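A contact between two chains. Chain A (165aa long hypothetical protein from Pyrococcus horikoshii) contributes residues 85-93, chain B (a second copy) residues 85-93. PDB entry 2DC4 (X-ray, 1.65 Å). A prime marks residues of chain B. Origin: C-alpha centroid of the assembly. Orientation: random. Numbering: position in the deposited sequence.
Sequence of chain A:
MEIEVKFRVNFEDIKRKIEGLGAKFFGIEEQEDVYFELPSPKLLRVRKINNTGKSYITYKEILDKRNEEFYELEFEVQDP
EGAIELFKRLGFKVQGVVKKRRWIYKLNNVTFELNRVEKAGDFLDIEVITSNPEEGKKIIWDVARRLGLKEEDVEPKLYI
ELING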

# COMPACT_ATOMS: atom_id res chain seq x y z
N GLU A 85 -9.72 -1.67 -2.49
CA GLU A 85 -10.07 -2.34 -3.74
C GLU A 85 -9.04 -3.43 -4.04
O GLU A 85 -9.39 -4.54 -4.43
CB GLU A 85 -10.09 -1.33 -4.89
CG GLU A 85 -10.52 -1.95 -6.21
CD GLU A 85 -10.33 -1.01 -7.38
OE1 GLU A 85 -10.61 0.20 -7.23
OE2 GLU A 85 -9.92 -1.48 -8.46
N LEU A 86 -7.76 -3.10 -3.86
CA LEU A 86 -6.69 -4.05 -4.11
C LEU A 86 -6.84 -5.35 -3.33
O LEU A 86 -6.76 -6.43 -3.90
CB LEU A 86 -5.33 -3.43 -3.76
CG LEU A 86 -4.13 -4.37 -3.81
CD1 LEU A 86 -3.89 -4.81 -5.24
CD2 LEU A 86 -2.90 -3.66 -3.26
N PHE A 87 -7.05 -5.26 -2.02
CA PHE A 87 -7.17 -6.48 -1.24
C PHE A 87 -8.39 -7.30 -1.63
O PHE A 87 -8.34 -8.53 -1.61
CB PHE A 87 -7.14 -6.15 0.26
CG PHE A 87 -5.80 -5.67 0.72
CD1 PHE A 87 -4.67 -6.43 0.49
CD2 PHE A 87 -5.66 -4.43 1.35
CE1 PHE A 87 -3.41 -5.98 0.87
CE2 PHE A 87 -4.40 -3.97 1.73
CZ PHE A 87 -3.28 -4.75 1.49
N LYS A 88 -9.46 -6.63 -2.02
CA LYS A 88 -10.65 -7.35 -2.46
C LYS A 88 -10.32 -8.08 -3.76
O LYS A 88 -10.68 -9.24 -3.93
CB LYS A 88 -11.81 -6.39 -2.71
CG LYS A 88 -12.44 -5.81 -1.45
CD LYS A 88 -13.57 -4.88 -1.82
CE LYS A 88 -14.24 -4.28 -0.60
NZ LYS A 88 -15.29 -3.30 -1.01
N ARG A 89 -9.64 -7.40 -4.68
CA ARG A 89 -9.28 -8.02 -5.95
C ARG A 89 -8.26 -9.15 -5.80
O ARG A 89 -8.15 -10.01 -6.67
CB ARG A 89 -8.78 -6.97 -6.94
CG ARG A 89 -9.89 -6.04 -7.42
CD ARG A 89 -9.45 -5.16 -8.58
NE ARG A 89 -10.53 -4.26 -9.00
CZ ARG A 89 -11.66 -4.67 -9.58
NH1 ARG A 89 -11.86 -5.96 -9.82
NH2 ARG A 89 -12.58 -3.78 -9.92
N LEU A 90 -7.53 -9.14 -4.69
CA LEU A 90 -6.55 -10.18 -4.43
C LEU A 90 -7.21 -11.40 -3.78
O LEU A 90 -6.56 -12.40 -3.52
CB LEU A 90 -5.43 -9.65 -3.52
CG LEU A 90 -4.49 -8.62 -4.17
CD1 LEU A 90 -3.47 -8.14 -3.16
CD2 LEU A 90 -3.80 -9.26 -5.37
N GLY A 91 -8.51 -11.29 -3.53
CA GLY A 91 -9.23 -12.41 -2.94
C GLY A 91 -9.55 -12.32 -1.46
O GLY A 91 -10.19 -13.23 -0.91
N PHE A 92 -9.12 -11.25 -0.81
CA PHE A 92 -9.38 -11.09 0.61
C PHE A 92 -10.81 -10.60 0.84
O PHE A 92 -11.34 -9.81 0.06
CB PHE A 92 -8.38 -10.12 1.23
CG PHE A 92 -6.97 -10.63 1.22
CD1 PHE A 92 -6.57 -11.63 2.11
CD2 PHE A 92 -6.04 -10.14 0.30
CE1 PHE A 92 -5.27 -12.13 2.08
CE2 PHE A 92 -4.74 -10.64 0.26
CZ PHE A 92 -4.35 -11.63 1.15
N LYS A 93 -11.42 -11.08 1.92
CA LYS A 93 -12.79 -10.70 2.25
C LYS A 93 -12.82 -9.69 3.39
O LYS A 93 -12.03 -9.79 4.33
CB LYS A 93 -13.59 -11.95 2.66
CG LYS A 93 -13.64 -13.05 1.61
CD LYS A 93 -14.53 -12.67 0.44
CE LYS A 93 -14.69 -13.85 -0.52
NZ LYS A 93 -15.66 -13.55 -1.61
N GLU B 85 7.54 -6.50 2.00
CA GLU B 85 7.48 -7.39 3.16
C GLU B 85 6.04 -7.85 3.38
O GLU B 85 5.77 -9.02 3.65
CB GLU B 85 7.98 -6.67 4.42
CG GLU B 85 8.13 -7.59 5.62
CD GLU B 85 8.28 -6.84 6.92
OE1 GLU B 85 9.03 -5.84 6.95
OE2 GLU B 85 7.66 -7.27 7.91
N LEU B 86 5.10 -6.91 3.28
CA LEU B 86 3.69 -7.21 3.46
C LEU B 86 3.20 -8.34 2.56
O LEU B 86 2.58 -9.29 3.02
CB LEU B 86 2.84 -5.96 3.19
CG LEU B 86 1.32 -6.20 3.17
CD1 LEU B 86 0.85 -6.58 4.56
CD2 LEU B 86 0.60 -4.95 2.70
N PHE B 87 3.47 -8.24 1.26
CA PHE B 87 3.00 -9.27 0.36
C PHE B 87 3.63 -10.62 0.64
O PHE B 87 2.98 -11.65 0.52
CB PHE B 87 3.19 -8.82 -1.09
CG PHE B 87 2.27 -7.69 -1.47
CD1 PHE B 87 2.77 -6.48 -1.96
CD2 PHE B 87 0.90 -7.83 -1.30
CE1 PHE B 87 1.90 -5.43 -2.26
CE2 PHE B 87 0.03 -6.79 -1.60
CZ PHE B 87 0.53 -5.59 -2.07
N LYS B 88 4.90 -10.62 1.04
CA LYS B 88 5.56 -11.87 1.37
C LYS B 88 4.88 -12.48 2.59
O LYS B 88 4.64 -13.69 2.64
CB LYS B 88 7.04 -11.64 1.69
CG LYS B 88 7.90 -11.34 0.47
CD LYS B 88 9.34 -11.13 0.89
CE LYS B 88 10.23 -10.85 -0.31
NZ LYS B 88 11.63 -10.56 0.12
N ARG B 89 4.55 -11.65 3.58
CA ARG B 89 3.90 -12.15 4.79
C ARG B 89 2.47 -12.60 4.53
O ARG B 89 1.92 -13.40 5.29
CB ARG B 89 3.95 -11.10 5.90
CG ARG B 89 5.35 -10.89 6.46
CD ARG B 89 5.36 -10.03 7.71
NE ARG B 89 6.71 -9.85 8.23
CZ ARG B 89 7.45 -10.82 8.77
NH1 ARG B 89 6.98 -12.05 8.86
NH2 ARG B 89 8.67 -10.55 9.20
N LEU B 90 1.86 -12.09 3.46
CA LEU B 90 0.50 -12.46 3.11
C LEU B 90 0.50 -13.78 2.34
O LEU B 90 -0.55 -14.32 2.02
CB LEU B 90 -0.17 -11.36 2.29
CG LEU B 90 -0.54 -10.11 3.09
CD1 LEU B 90 -1.20 -9.07 2.18
CD2 LEU B 90 -1.50 -10.50 4.21
N GLY B 91 1.69 -14.29 2.03
CA GLY B 91 1.79 -15.56 1.33
C GLY B 91 2.13 -15.51 -0.14
O GLY B 91 2.21 -16.56 -0.79
N PHE B 92 2.33 -14.32 -0.69
CA PHE B 92 2.67 -14.19 -2.10
C PHE B 92 4.16 -14.43 -2.31
O PHE B 92 4.98 -14.05 -1.47
CB PHE B 92 2.27 -12.81 -2.62
CG PHE B 92 0.79 -12.55 -2.60
CD1 PHE B 92 -0.04 -13.12 -3.56
CD2 PHE B 92 0.23 -11.77 -1.60
CE1 PHE B 92 -1.41 -12.91 -3.53
CE2 PHE B 92 -1.14 -11.55 -1.56
CZ PHE B 92 -1.97 -12.12 -2.52
N LYS B 93 4.51 -15.07 -3.41
CA LYS B 93 5.90 -15.38 -3.72
C LYS B 93 6.43 -14.39 -4.75
O LYS B 93 5.71 -14.00 -5.67
CB LYS B 93 6.03 -16.80 -4.27
CG LYS B 93 5.33 -17.90 -3.46
CD LYS B 93 6.11 -18.30 -2.22
CE LYS B 93 5.85 -17.35 -1.06
NZ LYS B 93 6.56 -17.78 0.18

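No hydrogen bond or salt bridge crosses this contact: two copies of the same segment meet through leucine and phenylalanine side chains alone, burying 290 Å² in total. The backbones stay well apart. The helical segments 85-89 run in roughly the same direction, inclined by 28°, with axes no closer than 14.2 Å, and the space between them is filled by side chains.

Like residues meet at two points, Phe87 CE1 lying 4.3 Å from Phe87′ CE2 and Phe92 CE2 4.1 Å from Phe92′ CE2, the latter pair edge to edge. Between them, Leu90 CD1 reaches Phe87′ CE2 at 4.1 Å and Phe92′ CZ at 4.3 Å, so one methyl touches both opposing rings; Leu90′ CD1 does the same in return. Leu86 CD2 abuts the edge of Phe87′ at CZ (4.1 Å), again with its counterpart. Such spacings are those of van der Waals packing, favoured by removal of apolar surface from water.

Each chain turns at its glycine. Gly91 adopts positive phi, where a CB would jam against the preceding carbonyl, and the Schellman bonds Phe92 N to Phe87 O (2.9 Å) and Gly91 N to Lys88 O (3.0 Å) close the helix, with Phe92 directed toward the partner. The charged groups stay out of the contact: Arg89 NE bridges to Glu85 OE2 (2.9 Å) within its own chain.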